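Local coordinates for protein FAD-binding oxidoreductase (PDB 7PBG) that dehydrogenates 4-ethylphenol to 4-vinylphenol, and probably oxidises related 4-alkylphenols, with a covalently bound FAD cofactor, at residues A[147-155]-A[374-384]; A[284-294]-A[361-369]. All coordinates share one frame; numbering follows the deposited sequence.

Overall arrangement
Both contacts draw on helix 363-375 and the chain that leaves it: contact 2 packs the start of that helix against helix 281-288, and contact 1 packs its end and the following loop against the loop 147-155 that touches the flavin. Their centres lie about 17 Å apart, and in sequence contact 2 is nested within the span that contact 1 closes. His382 joins them, its NE2 2.7 Å from Glu366 OE2, a probable hydrogen bond, while its ring packs on Val288 and Leu367. Contact 1 touches the FAD directly through Ala151, Glu152 and Leu153; contact 2 lies further from it, the nearest atoms of the Cys287 side chain and the FAD about 7 Å apart.

Contact 1. Residues A[147-155]-A[374-384]; sequences MIDPAELDW and LNTGVPNRHSA. With FAD (flavin-adenine dinucleotide), chain C.
Trp155 puts the edge of its six-membered ring over one face of the Arg381 guanidinium, CE3 lying 3.6 Å from CZ. The two planes stand 77° apart, so this is a T-shaped approach with the arginine near the plane of the indole, while Leu153 CB lies over one indole face. At the guanidinium edge comes Asp154, whose OD1 takes NH2 of Arg381 on its syn lone pair at 2.8 Å, a salt bridge; NE adds a weak bond to the same oxygen. CG of Asp154 sits between its backbone N and carbonyl carbon (chi1 69°), which swings the carboxylate over to the arginine. With an alanine here, Arg381 would probably lose its mate across the contact, and its guanidinium would be freer to turn against the indole edge. Closer to the flavin, Ser383 OG donates to Glu152 OE1 at 2.6 Å on the anti side, tilted out of the carboxylate plane, and Glu152 OE2 is paired with Arg371; Glu152 N reaches FAD O4 weakly. Pro150 and Pro379 meet CB to CB at 3.8 Å, and Leu374 CD2 closes on Pro150 CG. Gly377 ends the helix in a Schellman motif, its CA 3.2 Å from Ile148 O, where a side chain would clash. One water accepts from Ile148 N and donates to Gly377 O. Beside the flavin ring, this joins the FAD-binding region, at the loop after strand 146-147, to the C-terminal oxidase region, at the end of helix 363-375; helix 132-142 packs on Ile148 and strand 241-249 on Met147.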
loop_
_atom_site.group_PDB
_atom_site.type_symbol
_atom_site.label_atom_id
_atom_site.label_comp_id
_atom_site.label_asym_id
_atom_site.label_seq_id
_atom_site.Cartn_x
_atom_site.Cartn_y
_atom_site.Cartn_z
ATOM N N MET A 147 -8.246 -18.756 -1.561
ATOM C CA MET A 147 -7.353 -19.131 -0.463
ATOM C C MET A 147 -7.264 -17.961 0.495
ATOM O O MET A 147 -7.249 -16.776 0.065
ATOM C CB MET A 147 -5.941 -19.400 -1.001
ATOM C CG MET A 147 -5.823 -20.677 -1.757
ATOM S SD MET A 147 -4.217 -20.660 -2.584
ATOM C CE MET A 147 -3.123 -20.418 -1.182
ATOM N N ILE A 148 -7.135 -18.277 1.755
ATOM C CA ILE A 148 -6.731 -17.248 2.737
ATOM C C ILE A 148 -5.203 -17.284 2.913
ATOM O O ILE A 148 -4.515 -18.164 2.390
ATOM C CB ILE A 148 -7.460 -17.412 4.057
ATOM C CG1 ILE A 148 -7.000 -18.658 4.812
ATOM C CG2 ILE A 148 -8.968 -17.439 3.843
ATOM C CD1 ILE A 148 -7.222 -18.549 6.301
ATOM N N ASP A 149 -4.704 -16.321 3.670
ATOM C CA ASP A 149 -3.259 -16.171 3.965
ATOM C C ASP A 149 -3.125 -16.113 5.479
ATOM O O ASP A 149 -3.222 -15.021 6.088
ATOM C CB ASP A 149 -2.615 -14.938 3.328
ATOM C CG ASP A 149 -1.116 -14.932 3.523
ATOM O OD1 ASP A 149 -0.410 -15.337 2.592
ATOM O OD2 ASP A 149 -0.683 -14.529 4.613
ATOM N N PRO A 150 -3.042 -17.278 6.158
ATOM C CA PRO A 150 -2.938 -17.266 7.611
ATOM C C PRO A 150 -1.522 -16.942 8.101
ATOM O O PRO A 150 -0.499 -17.341 7.553
ATOM C CB PRO A 150 -3.328 -18.692 8.027
ATOM C CG PRO A 150 -2.950 -19.559 6.816
ATOM C CD PRO A 150 -3.080 -18.657 5.599
ATOM N N ALA A 151 -1.462 -16.274 9.252
ATOM C CA ALA A 151 -0.275 -16.282 10.126
ATOM C C ALA A 151 -0.115 -17.693 10.713
ATOM O O ALA A 151 -0.916 -18.643 10.368
ATOM C CB ALA A 151 -0.478 -15.228 11.204
ATOM N N GLU A 152 0.876 -17.876 11.579
ATOM C CA GLU A 152 1.305 -19.206 12.065
ATOM C C GLU A 152 0.236 -19.822 12.956
ATOM O O GLU A 152 0.131 -21.058 12.948
ATOM C CB GLU A 152 2.656 -19.127 12.769
ATOM C CG GLU A 152 3.782 -19.074 11.761
ATOM C CD GLU A 152 5.145 -19.617 12.138
ATOM O OE1 GLU A 152 5.267 -20.410 13.110
ATOM O OE2 GLU A 152 6.074 -19.303 11.401
ATOM N N LEU A 153 -0.560 -19.016 13.652
ATOM C CA LEU A 153 -1.538 -19.588 14.607
ATOM C C LEU A 153 -2.970 -19.321 14.131
ATOM O O LEU A 153 -3.318 -18.169 13.865
ATOM C CB LEU A 153 -1.234 -18.982 15.979
ATOM C CG LEU A 153 0.156 -19.311 16.504
ATOM C CD1 LEU A 153 0.465 -18.486 17.765
ATOM C CD2 LEU A 153 0.271 -20.781 16.796
ATOM N N ASP A 154 -3.826 -20.343 14.104
ATOM C CA ASP A 154 -5.135 -20.227 13.418
ATOM C C ASP A 154 -6.161 -19.422 14.217
ATOM O O ASP A 154 -7.222 -19.093 13.659
ATOM C CB ASP A 154 -5.705 -21.578 13.008
ATOM C CG ASP A 154 -6.152 -22.491 14.132
ATOM O OD1 ASP A 154 -6.598 -21.994 15.160
ATOM O OD2 ASP A 154 -6.229 -23.680 13.868
ATOM N N TRP A 155 -5.856 -19.073 15.465
ATOM C CA TRP A 155 -6.700 -18.217 16.327
ATOM C C TRP A 155 -6.425 -16.732 16.076
ATOM O O TRP A 155 -7.147 -15.904 16.698
ATOM C CB TRP A 155 -6.458 -18.543 17.817
ATOM C CG TRP A 155 -5.056 -18.438 18.330
ATOM C CD1 TRP A 155 -4.196 -17.362 18.298
ATOM C CD2 TRP A 155 -4.353 -19.467 19.071
ATOM N NE1 TRP A 155 -3.046 -17.639 18.979
ATOM C CE2 TRP A 155 -3.086 -18.941 19.412
ATOM C CE3 TRP A 155 -4.658 -20.781 19.443
ATOM C CZ2 TRP A 155 -2.144 -19.671 20.138
ATOM C CZ3 TRP A 155 -3.709 -21.517 20.131
ATOM C CH2 TRP A 155 -2.489 -20.958 20.501
ATOM N N LEU A 374 0.242 -23.930 5.844
ATOM C CA LEU A 374 0.166 -22.448 5.931
ATOM C C LEU A 374 0.304 -21.866 4.525
ATOM O O LEU A 374 -0.392 -20.886 4.218
ATOM C CB LEU A 374 1.257 -21.886 6.842
ATOM C CG LEU A 374 1.150 -22.305 8.299
ATOM C CD1 LEU A 374 2.248 -21.688 9.097
ATOM C CD2 LEU A 374 -0.198 -21.966 8.928
ATOM N N ASN A 375 1.223 -22.406 3.735
ATOM C CA ASN A 375 1.594 -21.831 2.414
ATOM C C ASN A 375 0.490 -22.084 1.390
ATOM O O ASN A 375 0.533 -21.457 0.319
ATOM C CB ASN A 375 2.923 -22.337 1.852
ATOM C CG ASN A 375 4.057 -22.006 2.773
ATOM O OD1 ASN A 375 3.848 -21.317 3.795
ATOM N ND2 ASN A 375 5.237 -22.464 2.396
ATOM N N THR A 376 -0.414 -23.017 1.683
ATOM C CA THR A 376 -1.537 -23.326 0.769
ATOM C C THR A 376 -2.863 -22.807 1.329
ATOM O O THR A 376 -3.909 -23.195 0.814
ATOM C CB THR A 376 -1.608 -24.817 0.427
ATOM O OG1 THR A 376 -1.807 -25.608 1.599
ATOM C CG2 THR A 376 -0.395 -25.290 -0.344
ATOM N N GLY A 377 -2.818 -21.995 2.385
ATOM C CA GLY A 377 -3.993 -21.314 2.907
ATOM C C GLY A 377 -4.758 -22.139 3.926
ATOM O O GLY A 377 -5.877 -21.746 4.246
ATOM N N VAL A 378 -4.163 -23.203 4.455
ATOM C CA VAL A 378 -4.806 -24.074 5.472
ATOM C C VAL A 378 -4.225 -23.703 6.811
ATOM O O VAL A 378 -3.053 -23.960 7.080
ATOM C CB VAL A 378 -4.570 -25.551 5.192
ATOM C CG1 VAL A 378 -5.249 -26.412 6.262
ATOM C CG2 VAL A 378 -5.047 -25.908 3.819
ATOM N N PRO A 379 -4.969 -22.970 7.637
ATOM C CA PRO A 379 -4.405 -22.541 8.899
ATOM C C PRO A 379 -4.281 -23.718 9.866
ATOM O O PRO A 379 -5.059 -24.705 9.777
ATOM C CB PRO A 379 -5.405 -21.507 9.440
ATOM C CG PRO A 379 -6.665 -21.733 8.696
ATOM C CD PRO A 379 -6.389 -22.603 7.482
ATOM N N ASN A 380 -3.354 -23.605 10.812
ATOM C CA ASN A 380 -3.143 -24.642 11.849
ATOM C C ASN A 380 -2.622 -23.957 13.111
ATOM O O ASN A 380 -2.507 -22.735 13.128
ATOM C CB ASN A 380 -2.256 -25.795 11.352
ATOM C CG ASN A 380 -0.860 -25.361 10.964
ATOM O OD1 ASN A 380 -0.156 -24.737 11.755
ATOM N ND2 ASN A 380 -0.462 -25.674 9.732
ATOM N N ARG A 381 -2.337 -24.718 14.143
ATOM C CA ARG A 381 -1.637 -24.150 15.329
ATOM C C ARG A 381 -0.432 -25.019 15.664
ATOM O O ARG A 381 -0.031 -25.114 16.823
ATOM C CB ARG A 381 -2.607 -24.030 16.488
ATOM C CG ARG A 381 -3.278 -25.327 16.866
ATOM C CD ARG A 381 -4.279 -25.023 17.961
ATOM N NE ARG A 381 -5.350 -24.156 17.497
ATOM C CZ ARG A 381 -6.349 -23.693 18.258
ATOM N NH1 ARG A 381 -6.386 -23.946 19.558
ATOM N NH2 ARG A 381 -7.283 -22.926 17.733
ATOM N N HIS A 382 0.159 -25.611 14.645
ATOM C CA HIS A 382 1.352 -26.461 14.816
ATOM C C HIS A 382 2.415 -25.732 15.645
ATOM O O HIS A 382 2.917 -26.379 16.567
ATOM C CB HIS A 382 1.857 -26.919 13.448
ATOM C CG HIS A 382 2.859 -28.010 13.554
ATOM N ND1 HIS A 382 4.225 -27.783 13.397
ATOM C CD2 HIS A 382 2.693 -29.317 13.837
ATOM C CE1 HIS A 382 4.863 -28.938 13.554
ATOM N NE2 HIS A 382 3.941 -29.888 13.861
ATOM N N SER A 383 2.722 -24.452 15.370
ATOM C CA SER A 383 3.773 -23.659 16.063
ATOM C C SER A 383 3.400 -23.360 17.525
ATOM O O SER A 383 4.306 -22.923 18.235
ATOM C CB SER A 383 4.117 -22.362 15.344
ATOM O OG SER A 383 4.327 -22.640 13.976
ATOM N N ALA A 384 2.170 -23.627 17.966
ATOM C CA ALA A 384 1.744 -23.513 19.382
ATOM C C ALA A 384 2.529 -24.514 20.253
ATOM O O ALA A 384 2.729 -24.273 21.448
ATOM C CB ALA A 384 0.249 -23.698 19.518
HETATM P PA FAD C . -5.290 -8.439 18.078
HETATM O O1A FAD C . -4.602 -8.741 19.370
HETATM O O2A FAD C . -6.798 -8.470 18.040
HETATM O O5B FAD C . -4.829 -7.015 17.608
HETATM C C5B FAD C . -3.468 -6.611 17.659
HETATM C C4B FAD C . -3.442 -5.110 17.820
HETATM O O4B FAD C . -4.020 -4.459 16.652
HETATM C C3B FAD C . -4.252 -4.544 18.997
HETATM O O3B FAD C . -3.517 -4.617 20.216
HETATM C C2B FAD C . -4.600 -3.130 18.507
HETATM O O2B FAD C . -3.493 -2.274 18.724
HETATM C C1B FAD C . -4.858 -3.378 17.025
HETATM N N9A FAD C . -6.217 -3.725 16.700
HETATM C C8A FAD C . -6.693 -4.980 16.488
HETATM N N7A FAD C . -7.959 -4.981 16.189
HETATM C C5A FAD C . -8.351 -3.666 16.269
HETATM C C6A FAD C . -9.571 -3.034 16.010
HETATM N N6A FAD C . -10.691 -3.700 15.700
HETATM N N1A FAD C . -9.612 -1.691 16.168
HETATM C C2A FAD C . -8.467 -1.034 16.487
HETATM N N3A FAD C . -7.257 -1.526 16.718
HETATM C C4A FAD C . -7.271 -2.869 16.591
HETATM N N1 FAD C . 2.380 -12.704 13.747
HETATM C C2 FAD C . 2.375 -12.597 12.430
HETATM O O2 FAD C . 1.941 -11.558 11.867
HETATM N N3 FAD C . 2.749 -13.620 11.639
HETATM C C4 FAD C . 3.240 -14.794 12.136
HETATM O O4 FAD C . 3.502 -15.732 11.359
HETATM C C4X FAD C . 3.309 -14.935 13.509
HETATM N N5 FAD C . 3.795 -16.051 13.983
HETATM C C5X FAD C . 3.840 -16.168 15.351
HETATM C C6 FAD C . 4.334 -17.367 15.884
HETATM C C7 FAD C . 4.365 -17.598 17.246
HETATM C C7M FAD C . 4.892 -18.918 17.771
HETATM C C8 FAD C . 3.872 -16.597 18.109
HETATM C C8M FAD C . 3.885 -16.801 19.594
HETATM C C9 FAD C . 3.416 -15.399 17.598
HETATM C C9A FAD C . 3.369 -15.153 16.213
HETATM N N10 FAD C . 2.860 -13.981 15.661
HETATM C C10 FAD C . 2.802 -13.839 14.283
HETATM C "C1'" FAD C . 2.270 -12.907 16.502
HETATM C "C2'" FAD C . 0.763 -13.083 16.750
HETATM O "O2'" FAD C . 0.439 -14.481 17.063
HETATM C "C3'" FAD C . -0.148 -12.707 15.563
HETATM O "O3'" FAD C . 0.296 -11.511 14.970
HETATM C "C4'" FAD C . -1.640 -12.564 15.893
HETATM O "O4'" FAD C . -2.426 -12.765 14.708
HETATM C "C5'" FAD C . -1.938 -11.214 16.489
HETATM O "O5'" FAD C . -3.035 -11.270 17.411
HETATM P P FAD C . -4.535 -10.996 16.939
HETATM O O1P FAD C . -5.460 -11.596 17.956
HETATM O O2P FAD C . -4.628 -11.476 15.526
HETATM O O3P FAD C . -4.668 -9.403 16.955
HETATM O O HOH W 1 -7.360 -21.076 2.232
HETATM O O HOH W 2 0.173 -18.106 5.083
HETATM O O HOH W 3 -2.502 -20.638 11.039
HETATM O O HOH W 4 1.739 -23.095 12.883
HETATM O O HOH W 5 -7.610 -24.334 11.239
#

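Contact 2. Residues A[284-294]-A[361-369]; sequences DAACVSKREEW and GDRASELLN
Leu367 and Val288 make the apolar heart of this contact. Leu367 CD2 reaches helix 281-288 and touches Val288 CG1 at 3.6 Å, Cys287 CB at 3.8 Å and the carbonyl oxygen Asp284 O at 3.4 Å. Its other methyl, CD1, lies against the Asp284 carboxylate, whose oxygens are engaged elsewhere, OD1 by Arg279 and OD2 by Tyr321. Val288 CG1 is anti to its carbonyl carbon (chi1 -69°), a rotation that sets this methyl against both Leu367 and the carboxylate of Glu366, while CG2 faces Arg363 CB.

Among the charges, Arg363 and Glu293 form only a long ion pair, NH1 to OE2 3.9 Å, although their flat groups are nearly parallel, 7° apart. Trp294 brings its CH2 within 4.0 Å of Arg363 NH1.

Waters carry the polar links between the two segments, since no direct hydrogen bond joins them. One water donates to Val288 O and Glu293 OE2 and accepts from Arg363 NH1, closing the long ion pair. Another links Cys287 O to Glu366 OE2, an oxygen that also accepts from His382.

Within each segment, side chains fix the turns. Ser289 OG donates to Ala285 O and accepts from Trp294 NE1 at 2.7 Å, in the plane of the indole, which ties the ring back to helix 281-288. Asp362 is the N-cap of the second helix, with OD1 taking Ser365 N.

The axes of segments 284-288 and 363-369 pass 10.0 Å apart and cross nearly at right angles, 101°, two helices packed against the same eight-stranded antiparallel sheet and set back from the FAD. Strand 318-326 of that sheet lies against Asp284 and Leu367, and helix 303-313 packs on Trp294 and Arg363.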
loop_
_atom_site.group_PDB
_atom_site.type_symbol
_atom_site.label_atom_id
_atom_site.label_comp_id
_atom_site.label_asym_id
_atom_site.label_seq_id
_atom_site.Cartn_x
_atom_site.Cartn_y
_atom_site.Cartn_z
ATOM N N ASP A 284 12.547 -25.303 14.448
ATOM C CA ASP A 284 11.831 -26.506 13.970
ATOM C C ASP A 284 11.695 -27.501 15.115
ATOM O O ASP A 284 10.615 -28.097 15.273
ATOM C CB ASP A 284 12.507 -27.152 12.757
ATOM C CG ASP A 284 11.888 -26.814 11.400
ATOM O OD1 ASP A 284 10.913 -25.989 11.329
ATOM O OD2 ASP A 284 12.374 -27.417 10.412
ATOM N N ALA A 285 12.770 -27.774 15.838
ATOM C CA ALA A 285 12.739 -28.736 16.959
ATOM C C ALA A 285 11.615 -28.357 17.931
ATOM O O ALA A 285 10.819 -29.196 18.321
ATOM C CB ALA A 285 14.098 -28.757 17.621
ATOM N N ALA A 286 11.495 -27.088 18.256
ATOM C CA ALA A 286 10.525 -26.651 19.287
ATOM C C ALA A 286 9.065 -26.847 18.820
ATOM O O ALA A 286 8.173 -26.881 19.678
ATOM C CB ALA A 286 10.834 -25.236 19.660
ATOM N N CYS A 287 8.835 -27.079 17.516
ATOM C CA CYS A 287 7.501 -27.371 16.975
ATOM C C CYS A 287 7.120 -28.837 17.094
ATOM O O CYS A 287 5.914 -29.135 16.932
ATOM C CB CYS A 287 7.376 -26.874 15.542
ATOM S SG CYS A 287 7.473 -25.068 15.457
ATOM N N VAL A 288 8.072 -29.732 17.321
ATOM C CA VAL A 288 7.839 -31.201 17.273
ATOM C C VAL A 288 8.476 -31.904 18.455
ATOM O O VAL A 288 8.408 -33.129 18.496
ATOM C CB VAL A 288 8.390 -31.839 15.997
ATOM C CG1 VAL A 288 7.582 -31.404 14.792
ATOM C CG2 VAL A 288 9.878 -31.581 15.854
ATOM N N SER A 289 8.978 -31.155 19.420
ATOM C CA SER A 289 9.658 -31.771 20.577
ATOM C C SER A 289 9.790 -30.763 21.706
ATOM O O SER A 289 9.662 -29.567 21.455
ATOM C CB SER A 289 10.983 -32.308 20.170
ATOM O OG SER A 289 11.899 -31.231 19.888
ATOM N N LYS A 290 10.197 -31.256 22.868
ATOM C CA LYS A 290 10.485 -30.434 24.072
ATOM C C LYS A 290 11.997 -30.394 24.297
ATOM O O LYS A 290 12.727 -31.270 23.825
ATOM C CB LYS A 290 9.814 -31.043 25.302
ATOM C CG LYS A 290 8.304 -31.050 25.248
ATOM C CD LYS A 290 7.680 -31.431 26.583
ATOM C CE LYS A 290 6.179 -31.216 26.577
ATOM N NZ LYS A 290 5.555 -31.949 25.453
ATOM N N ARG A 291 12.444 -29.343 24.957
ATOM C CA ARG A 291 13.874 -29.053 25.129
ATOM C C ARG A 291 14.605 -30.240 25.732
ATOM O O ARG A 291 15.711 -30.550 25.306
ATOM C CB ARG A 291 14.015 -27.903 26.119
ATOM C CG ARG A 291 15.372 -27.222 26.046
ATOM C CD ARG A 291 15.430 -26.095 27.034
ATOM N NE ARG A 291 16.578 -25.188 26.826
ATOM C CZ ARG A 291 17.768 -25.285 27.397
ATOM N NH1 ARG A 291 18.041 -26.256 28.252
ATOM N NH2 ARG A 291 18.700 -24.381 27.106
ATOM N N GLU A 292 14.001 -30.878 26.747
ATOM C CA GLU A 292 14.693 -31.957 27.501
ATOM C C GLU A 292 14.914 -33.174 26.599
ATOM O O GLU A 292 15.773 -34.041 26.978
ATOM C CB GLU A 292 13.910 -32.304 28.750
ATOM C CG GLU A 292 14.110 -31.234 29.815
ATOM C CD GLU A 292 13.398 -31.544 31.116
ATOM O OE1 GLU A 292 13.980 -31.189 32.161
ATOM O OE2 GLU A 292 12.278 -32.168 31.090
ATOM N N GLU A 293 14.216 -33.274 25.464
ATOM C CA GLU A 293 14.466 -34.419 24.538
ATOM C C GLU A 293 15.884 -34.302 24.002
ATOM O O GLU A 293 16.472 -35.332 23.563
ATOM C CB GLU A 293 13.436 -34.487 23.416
ATOM C CG GLU A 293 12.026 -34.790 23.908
ATOM C CD GLU A 293 10.966 -34.806 22.828
ATOM O OE1 GLU A 293 9.925 -34.150 22.980
ATOM O OE2 GLU A 293 11.138 -35.576 21.856
ATOM N N TRP A 294 16.455 -33.102 24.035
ATOM C CA TRP A 294 17.778 -32.812 23.442
ATOM C C TRP A 294 18.834 -32.547 24.511
ATOM O O TRP A 294 20.013 -32.895 24.241
ATOM C CB TRP A 294 17.672 -31.609 22.493
ATOM C CG TRP A 294 16.480 -31.762 21.608
ATOM C CD1 TRP A 294 15.302 -31.080 21.658
ATOM C CD2 TRP A 294 16.327 -32.759 20.587
ATOM N NE1 TRP A 294 14.449 -31.533 20.704
ATOM C CE2 TRP A 294 15.044 -32.576 20.046
ATOM C CE3 TRP A 294 17.148 -33.760 20.079
ATOM C CZ2 TRP A 294 14.566 -33.360 19.008
ATOM C CZ3 TRP A 294 16.659 -34.566 19.079
ATOM C CH2 TRP A 294 15.387 -34.365 18.544
ATOM N N GLY A 361 5.324 -40.493 13.040
ATOM C CA GLY A 361 6.676 -40.665 13.575
ATOM C C GLY A 361 7.720 -39.867 12.792
ATOM O O GLY A 361 8.810 -39.796 13.263
ATOM N N ASP A 362 7.401 -39.344 11.597
ATOM C CA ASP A 362 8.434 -38.738 10.695
ATOM C C ASP A 362 8.372 -37.237 10.954
ATOM O O ASP A 362 7.535 -36.537 10.331
ATOM C CB ASP A 362 8.213 -39.150 9.240
ATOM C CG ASP A 362 9.194 -38.555 8.261
ATOM O OD1 ASP A 362 9.786 -37.528 8.594
ATOM O OD2 ASP A 362 9.332 -39.119 7.143
ATOM N N ARG A 363 9.126 -36.775 11.941
ATOM C CA ARG A 363 8.953 -35.393 12.424
ATOM C C ARG A 363 9.368 -34.400 11.333
ATOM O O ARG A 363 8.729 -33.311 11.247
ATOM C CB ARG A 363 9.674 -35.150 13.743
ATOM C CG ARG A 363 9.001 -35.867 14.901
ATOM C CD ARG A 363 9.882 -35.891 16.124
ATOM N NE ARG A 363 11.099 -36.717 15.990
ATOM C CZ ARG A 363 12.007 -36.865 16.953
ATOM N NH1 ARG A 363 11.876 -36.214 18.102
ATOM N NH2 ARG A 363 13.059 -37.619 16.745
ATOM N N ALA A 364 10.348 -34.725 10.491
ATOM C CA ALA A 364 10.692 -33.827 9.358
ATOM C C ALA A 364 9.433 -33.666 8.487
ATOM O O ALA A 364 9.128 -32.556 7.980
ATOM C CB ALA A 364 11.838 -34.374 8.526
ATOM N N SER A 365 8.719 -34.768 8.255
ATOM C CA SER A 365 7.529 -34.726 7.378
ATOM C C SER A 365 6.409 -33.900 8.023
ATOM O O SER A 365 5.674 -33.216 7.321
ATOM C CB SER A 365 7.075 -36.081 6.959
ATOM O OG SER A 365 6.296 -36.698 7.968
ATOM N N GLU A 366 6.343 -33.889 9.345
ATOM C CA GLU A 366 5.329 -33.129 10.088
ATOM C C GLU A 366 5.655 -31.655 9.942
ATOM O O GLU A 366 4.725 -30.819 9.744
ATOM C CB GLU A 366 5.364 -33.603 11.535
ATOM C CG GLU A 366 4.291 -33.017 12.427
ATOM C CD GLU A 366 4.507 -33.313 13.902
ATOM O OE1 GLU A 366 5.206 -34.370 14.184
ATOM O OE2 GLU A 366 4.041 -32.467 14.784
ATOM N N LEU A 367 6.938 -31.341 10.042
ATOM C CA LEU A 367 7.375 -29.924 9.926
ATOM C C LEU A 367 7.094 -29.395 8.537
ATOM O O LEU A 367 6.489 -28.309 8.391
ATOM C CB LEU A 367 8.846 -29.846 10.267
ATOM C CG LEU A 367 9.169 -29.996 11.749
ATOM C CD1 LEU A 367 10.658 -30.252 11.925
ATOM C CD2 LEU A 367 8.722 -28.769 12.539
ATOM N N LEU A 368 7.393 -30.183 7.506
ATOM C CA LEU A 368 7.117 -29.704 6.146
ATOM C C LEU A 368 5.612 -29.597 5.968
ATOM O O LEU A 368 5.118 -28.700 5.274
ATOM C CB LEU A 368 7.771 -30.662 5.132
ATOM C CG LEU A 368 7.424 -30.405 3.676
ATOM C CD1 LEU A 368 7.796 -28.999 3.229
ATOM C CD2 LEU A 368 8.130 -31.419 2.815
ATOM N N ASN A 369 4.861 -30.592 6.456
ATOM C CA ASN A 369 3.409 -30.586 6.283
ATOM C C ASN A 369 2.786 -29.332 6.919
ATOM O O ASN A 369 1.913 -28.769 6.308
ATOM C CB ASN A 369 2.783 -31.861 6.834
ATOM C CG ASN A 369 1.284 -31.888 6.583
ATOM O OD1 ASN A 369 0.844 -31.969 5.433
ATOM N ND2 ASN A 369 0.501 -31.667 7.627
HETATM O O HOH W 6 4.136 -30.753 17.467
HETATM O O HOH W 7 9.517 -35.363 19.627
HETATM O O HOH W 8 6.230 -34.659 17.443
#